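Local coordinates for malonyl-CoA-[acyl-carrier-protein] transacylase (Coxiella burnetii, PDB 3TQE), which probably transfers the malonyl group from malonyl-CoA to holo-acyl carrier protein, the step that supplies malonyl-ACP for fatty acid synthesis, at residues I77-E82 with L109-A114; E82-P87 with T302-I307. One frame throughout, in Å; residues are numbered along the deposited sequence. Where two conformers were deposited one is given.

Interaction 1 (I77-E82 with L109-A114); sequences IFRCWE and LKFEEA. With EDO (1,2-ethanediol), chain D.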
loop_
_atom_site.group_PDB
_atom_site.type_symbol
_atom_site.label_atom_id
_atom_site.label_comp_id
_atom_site.label_asym_id
_atom_site.label_seq_id
_atom_site.Cartn_x
_atom_site.Cartn_y
_atom_site.Cartn_z
ATOM N N ILE A 77 -2.711 -3.236 13.625
ATOM C CA ILE A 77 -2.778 -4.694 13.446
ATOM C C ILE A 77 -1.431 -5.321 13.707
ATOM O O ILE A 77 -1.336 -6.360 14.358
ATOM C CB ILE A 77 -3.334 -5.057 12.079
ATOM C CG1 ILE A 77 -4.827 -4.713 12.070
ATOM C CG2 ILE A 77 -3.072 -6.528 11.741
ATOM C CD1 ILE A 77 -5.457 -4.738 10.718
ATOM N N PHE A 78 -0.365 -4.692 13.236
ATOM C CA PHE A 78 0.945 -5.203 13.573
ATOM C C PHE A 78 1.180 -5.271 15.050
ATOM O O PHE A 78 1.743 -6.233 15.565
ATOM C CB PHE A 78 1.998 -4.331 12.929
ATOM C CG PHE A 78 3.383 -4.778 13.201
ATOM C CD1 PHE A 78 3.925 -5.803 12.478
ATOM C CD2 PHE A 78 4.129 -4.201 14.204
ATOM C CE1 PHE A 78 5.203 -6.234 12.740
ATOM C CE2 PHE A 78 5.417 -4.636 14.452
ATOM C CZ PHE A 78 5.917 -5.641 13.734
ATOM N N ARG A 79 0.740 -4.250 15.761
ATOM C CA ARG A 79 0.934 -4.227 17.190
ATOM C C ARG A 79 0.111 -5.296 17.889
ATOM O O ARG A 79 0.535 -5.824 18.907
ATOM C CB ARG A 79 0.569 -2.869 17.715
ATOM C CG ARG A 79 1.588 -1.818 17.341
ATOM C CD ARG A 79 1.214 -0.461 17.789
ATOM N NE ARG A 79 2.298 0.458 17.543
ATOM C CZ ARG A 79 2.264 1.738 17.886
ATOM N NH1 ARG A 79 1.183 2.249 18.475
ATOM N NH2 ARG A 79 3.328 2.503 17.675
ATOM N N CYS A 80 -1.051 -5.592 17.357
ATOM C CA CYS A 80 -1.863 -6.690 17.894
ATOM C C CYS A 80 -1.188 -8.042 17.639
ATOM O O CYS A 80 -1.165 -8.889 18.498
ATOM C CB CYS A 80 -3.238 -6.701 17.269
ATOM S SG CYS A 80 -4.282 -5.362 17.823
ATOM N N TRP A 81 -0.644 -8.241 16.455
ATOM C CA TRP A 81 0.144 -9.428 16.155
ATOM C C TRP A 81 1.231 -9.605 17.183
ATOM O O TRP A 81 1.382 -10.694 17.738
ATOM C CB TRP A 81 0.763 -9.291 14.771
ATOM C CG TRP A 81 1.745 -10.330 14.402
ATOM C CD1 TRP A 81 3.062 -10.261 14.550
ATOM C CD2 TRP A 81 1.469 -11.588 13.808
ATOM N NE1 TRP A 81 3.656 -11.388 14.077
ATOM C CE2 TRP A 81 2.699 -12.223 13.604
ATOM C CE3 TRP A 81 0.322 -12.198 13.346
ATOM C CZ2 TRP A 81 2.800 -13.446 13.010
ATOM C CZ3 TRP A 81 0.434 -13.417 12.754
ATOM C CH2 TRP A 81 1.660 -14.015 12.572
ATOM N N GLU A 82 2.002 -8.560 17.451
ATOM C CA GLU A 82 3.079 -8.686 18.409
ATOM C C GLU A 82 2.556 -8.936 19.821
ATOM O O GLU A 82 3.104 -9.770 20.534
ATOM C CB GLU A 82 3.993 -7.477 18.342
ATOM C CG GLU A 82 4.731 -7.435 17.014
ATOM C CD GLU A 82 6.066 -6.771 17.097
ATOM O OE1 GLU A 82 6.111 -5.659 17.652
ATOM O OE2 GLU A 82 7.064 -7.369 16.602
ATOM N N LEU A 109 10.979 4.069 10.877
ATOM C CA LEU A 109 10.285 5.354 11.051
ATOM C C LEU A 109 9.480 5.317 12.328
ATOM O O LEU A 109 8.833 4.305 12.631
ATOM C CB LEU A 109 9.264 5.635 9.939
ATOM C CG LEU A 109 9.707 5.741 8.506
ATOM C CD1 LEU A 109 8.490 5.970 7.609
ATOM C CD2 LEU A 109 10.742 6.869 8.380
ATOM N N LYS A 110 9.504 6.416 13.063
ATOM C CA LYS A 110 8.688 6.564 14.251
ATOM C C LYS A 110 7.241 6.701 13.816
ATOM O O LYS A 110 6.939 7.472 12.917
ATOM C CB LYS A 110 9.093 7.810 15.043
ATOM C CG LYS A 110 8.319 7.968 16.333
ATOM C CD LYS A 110 8.855 9.078 17.225
ATOM C CE LYS A 110 8.001 9.180 18.471
ATOM N NZ LYS A 110 8.763 9.653 19.653
ATOM N N PHE A 111 6.349 5.957 14.451
ATOM C CA PHE A 111 4.949 5.954 14.052
ATOM C C PHE A 111 4.346 7.349 13.939
ATOM O O PHE A 111 3.759 7.673 12.923
ATOM C CB PHE A 111 4.137 5.081 15.011
ATOM C CG PHE A 111 2.688 5.107 14.762
ATOM C CD1 PHE A 111 2.198 4.799 13.526
ATOM C CD2 PHE A 111 1.807 5.443 15.745
ATOM C CE1 PHE A 111 0.881 4.823 13.276
ATOM C CE2 PHE A 111 0.452 5.464 15.487
ATOM C CZ PHE A 111 0.003 5.163 14.254
ATOM N N GLU A 112 4.444 8.166 14.981
ATOM C CA GLU A 112 3.727 9.448 14.973
ATOM C C GLU A 112 4.338 10.384 13.919
ATOM O O GLU A 112 3.631 11.148 13.277
ATOM C CB GLU A 112 3.747 10.070 16.359
ATOM C CG GLU A 112 2.923 9.266 17.368
ATOM C CD GLU A 112 3.658 8.957 18.682
ATOM O OE1 GLU A 112 4.566 9.738 19.069
ATOM O OE2 GLU A 112 3.353 7.908 19.325
ATOM N N GLU A 113 5.631 10.245 13.670
ATOM C CA GLU A 113 6.256 11.003 12.590
ATOM C C GLU A 113 5.736 10.536 11.242
ATOM O O GLU A 113 5.440 11.335 10.350
ATOM C CB GLU A 113 7.769 10.921 12.691
ATOM C CG GLU A 113 8.235 11.578 13.985
ATOM C CD GLU A 113 9.712 11.577 14.241
ATOM O OE1 GLU A 113 10.490 11.067 13.402
ATOM O OE2 GLU A 113 10.084 12.105 15.334
ATOM N N ALA A 114 5.591 9.232 11.100
ATOM C CA ALA A 114 5.061 8.678 9.869
ATOM C C ALA A 114 3.618 9.102 9.634
ATOM O O ALA A 114 3.226 9.322 8.497
ATOM C CB ALA A 114 5.228 7.153 9.839
HETATM C C1 EDO D . 5.303 -0.407 15.381
HETATM O O1 EDO D . 4.606 -0.797 16.548
HETATM C C2 EDO D . 6.360 0.617 15.762
HETATM O O2 EDO D . 5.785 1.695 16.526
HETATM O O HOH W 1 4.148 4.992 18.902
#

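Interaction 2 (E82-P87 with T302-I307); sequences EALGGP and TTTELI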
loop_
_atom_site.group_PDB
_atom_site.type_symbol
_atom_site.label_atom_id
_atom_site.label_comp_id
_atom_site.label_asym_id
_atom_site.label_seq_id
_atom_site.Cartn_x
_atom_site.Cartn_y
_atom_site.Cartn_z
ATOM N N GLU A 82 2.002 -8.560 17.451
ATOM C CA GLU A 82 3.079 -8.686 18.409
ATOM C C GLU A 82 2.556 -8.936 19.821
ATOM O O GLU A 82 3.104 -9.770 20.534
ATOM C CB GLU A 82 3.993 -7.477 18.342
ATOM C CG GLU A 82 4.731 -7.435 17.014
ATOM C CD GLU A 82 6.066 -6.771 17.097
ATOM O OE1 GLU A 82 6.111 -5.659 17.652
ATOM O OE2 GLU A 82 7.064 -7.369 16.602
ATOM N N ALA A 83 1.466 -8.272 20.183
ATOM C CA ALA A 83 0.874 -8.408 21.520
ATOM C C ALA A 83 0.364 -9.791 21.785
ATOM O O ALA A 83 0.364 -10.247 22.942
ATOM C CB ALA A 83 -0.245 -7.396 21.712
ATOM N N LEU A 84 -0.076 -10.461 20.735
ATOM C CA LEU A 84 -0.654 -11.794 20.833
ATOM C C LEU A 84 0.398 -12.892 20.666
ATOM O O LEU A 84 0.068 -14.070 20.620
ATOM C CB LEU A 84 -1.790 -11.953 19.846
ATOM C CG LEU A 84 -3.027 -11.154 20.266
ATOM C CD1 LEU A 84 -3.958 -10.981 19.077
ATOM C CD2 LEU A 84 -3.742 -11.852 21.414
ATOM N N GLY A 85 1.661 -12.492 20.625
ATOM C CA GLY A 85 2.760 -13.428 20.597
ATOM C C GLY A 85 3.344 -13.725 19.233
ATOM O O GLY A 85 4.120 -14.667 19.074
ATOM N N GLY A 86 3.020 -12.910 18.237
ATOM C CA GLY A 86 3.474 -13.172 16.909
ATOM C C GLY A 86 4.947 -12.818 16.732
ATOM O O GLY A 86 5.418 -11.793 17.206
ATOM N N PRO A 87 5.667 -13.658 16.018
ATOM C CA PRO A 87 7.074 -13.450 15.752
ATOM C C PRO A 87 7.285 -12.472 14.609
ATOM O O PRO A 87 6.338 -12.104 13.915
ATOM C CB PRO A 87 7.528 -14.847 15.385
ATOM C CG PRO A 87 6.413 -15.438 14.718
ATOM C CD PRO A 87 5.202 -14.939 15.474
ATOM N N THR A 302 -7.497 -9.521 11.001
ATOM C CA THR A 302 -8.396 -8.452 11.395
ATOM C C THR A 302 -9.214 -8.728 12.658
ATOM O O THR A 302 -10.027 -7.899 13.061
ATOM C CB THR A 302 -9.309 -8.110 10.246
ATOM O OG1 THR A 302 -9.861 -9.318 9.721
ATOM C CG2 THR A 302 -8.543 -7.359 9.154
ATOM N N THR A 303 -8.971 -9.864 13.298
ATOM C CA THR A 303 -9.536 -10.145 14.611
ATOM C C THR A 303 -8.549 -10.933 15.426
ATOM O O THR A 303 -7.595 -11.492 14.895
ATOM C CB THR A 303 -10.825 -10.985 14.532
ATOM O OG1 THR A 303 -10.488 -12.325 14.126
ATOM C CG2 THR A 303 -11.854 -10.397 13.579
ATOM N N THR A 304 -8.781 -10.980 16.724
ATOM C CA THR A 304 -7.906 -11.696 17.622
ATOM C C THR A 304 -7.857 -13.151 17.206
ATOM O O THR A 304 -6.783 -13.741 17.172
ATOM C CB THR A 304 -8.355 -11.546 19.082
ATOM O OG1 THR A 304 -8.243 -10.173 19.430
ATOM C CG2 THR A 304 -7.510 -12.368 20.007
ATOM N N GLU A 305 -9.005 -13.741 16.894
ATOM C CA GLU A 305 -9.026 -15.163 16.512
ATOM C C GLU A 305 -8.208 -15.396 15.245
ATOM O O GLU A 305 -7.452 -16.354 15.161
ATOM C CB GLU A 305 -10.462 -15.666 16.306
ATOM C CG GLU A 305 -10.600 -17.187 16.049
ATOM C CD GLU A 305 -11.997 -17.814 16.407
ATOM O OE1 GLU A 305 -13.082 -17.334 15.925
ATOM O OE2 GLU A 305 -12.008 -18.838 17.158
ATOM N N LEU A 306 -8.329 -14.504 14.270
ATOM C CA LEU A 306 -7.581 -14.653 13.036
ATOM C C LEU A 306 -6.092 -14.517 13.286
ATOM O O LEU A 306 -5.302 -15.261 12.717
ATOM C CB LEU A 306 -8.055 -13.645 12.012
ATOM C CG LEU A 306 -9.438 -13.923 11.449
ATOM C CD1 LEU A 306 -9.882 -12.740 10.635
ATOM C CD2 LEU A 306 -9.514 -15.186 10.641
ATOM N N ILE A 307 -5.707 -13.585 14.139
ATOM C CA ILE A 307 -4.304 -13.401 14.470
ATOM C C ILE A 307 -3.765 -14.656 15.137
ATOM O O ILE A 307 -2.703 -15.154 14.779
ATOM C CB ILE A 307 -4.076 -12.163 15.350
ATOM C CG1 ILE A 307 -4.332 -10.909 14.503
ATOM C CG2 ILE A 307 -2.684 -12.186 15.961
ATOM C CD1 ILE A 307 -4.448 -9.648 15.303
#

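Interaction 1 (I77-E82 with L109-A114)
NH2 of R79, which meets F111 across the contact, is gripped on two fronts. It donates to O2 of a 1,2-ethanediol (2.8 Å, N-H...O 170°) and to a water that it reaches at 2.9 Å from NH2. The water in turn donates a hydrogen bond to OE2 of E112, 3.1 Å from the water oxygen, linking the guanidinium to a carboxylate on the far segment; R79 NH2 and E112 OE2 are themselves 5.7 Å apart, too far for a direct salt bridge. NE of R79 donates to the other diol oxygen, O1, at 2.8 Å and 167°. Two nearly straight bonds from neighbouring nitrogens thus clasp the diol at the guanidinium edge, with its C1 in the plane of the group. The diol, probably from the crystallisation liquor, also brings C1 within 4.1 Å of CD2 of F78. R79 can span the gap because its chain runs extended from CG to NE. The direct touch between the segments is slight: NH2 lies 3.8 Å from F111 CB and approaches the ring obliquely. Only 81 Å² is buried, and the nearest CA atoms, those of R79 and F111, stay well apart. Helices 63-83 and 111-128 are therefore bridged by one long side chain near the start of the second. Helix 31-44 closes the junction through T36 and Q39, both bonded to R79 NH1, while helix 97-105 packs against F78 and F111 through C105 and V104.

Interaction 2 (E82-P87 with T302-I307)
L84 turns its CG away from its own carbonyl carbon (chi1 -72°), and with chi2 at 162° the branch ends face helix 304-313. I307 meets it with CG2, the methyl set opposite its backbone N. The closest approach is L84 CD1 to I307 CG2, 3.6 Å, and CD1 also reaches I307 CB at 3.9 Å, so this one methyl rests against the beta-branch of the isoleucine. T304 adds its own methyl: CG2 lies 3.9 Å from L84 CD1 and 4.1 Å from L84 CD2, touching both branches of the leucine. The two partners each cross L84 at about a right angle, and the contact between the segments is wholly apolar, burying 146 Å². The hydroxyl of T304 serves elsewhere, bonded to Q30 NE2, and L84 itself also touches Q30.

Two helix ends supply these side chains. G85, at positive phi (98°), is the C-prime residue of a Schellman motif closing helix 63-83, in which G85 N bonds to E82 O and G86 N to W81 O. On the other segment T303 is the N-cap of helix 304-313, its OG1 accepting from L306 N at 3.1 Å. A leucine just past a Schellman-terminated helix thus packs on the capped first turn of another, joining helix 304-313, the last of the chain, to the end of helix 63-83, away from the predicted active-site residues S96 and H205.

Both interactions draw on helix 63-83, sharing E82 at the join, but interaction 1 uses the side chain of R79 within the helix and interaction 2 the leucine just past its end. In 77-82 with 109-114 a partly exposed cationic side chain reaches across by way of solvent components, and little surface is covered. In 82-87 with 302-307 methyl groups meet directly and cover almost twice as much, although that contact lies farther out, about 21 Å from the chain centre to its own centre against about 15 Å. Each contact includes one buried residue, F111 or I307, beside partly exposed ones. They also touch: I307 CD1 packs on C80 CB at 3.7 Å, and W81 NE1 bonds to P87 O, tying the helix to its exit loop.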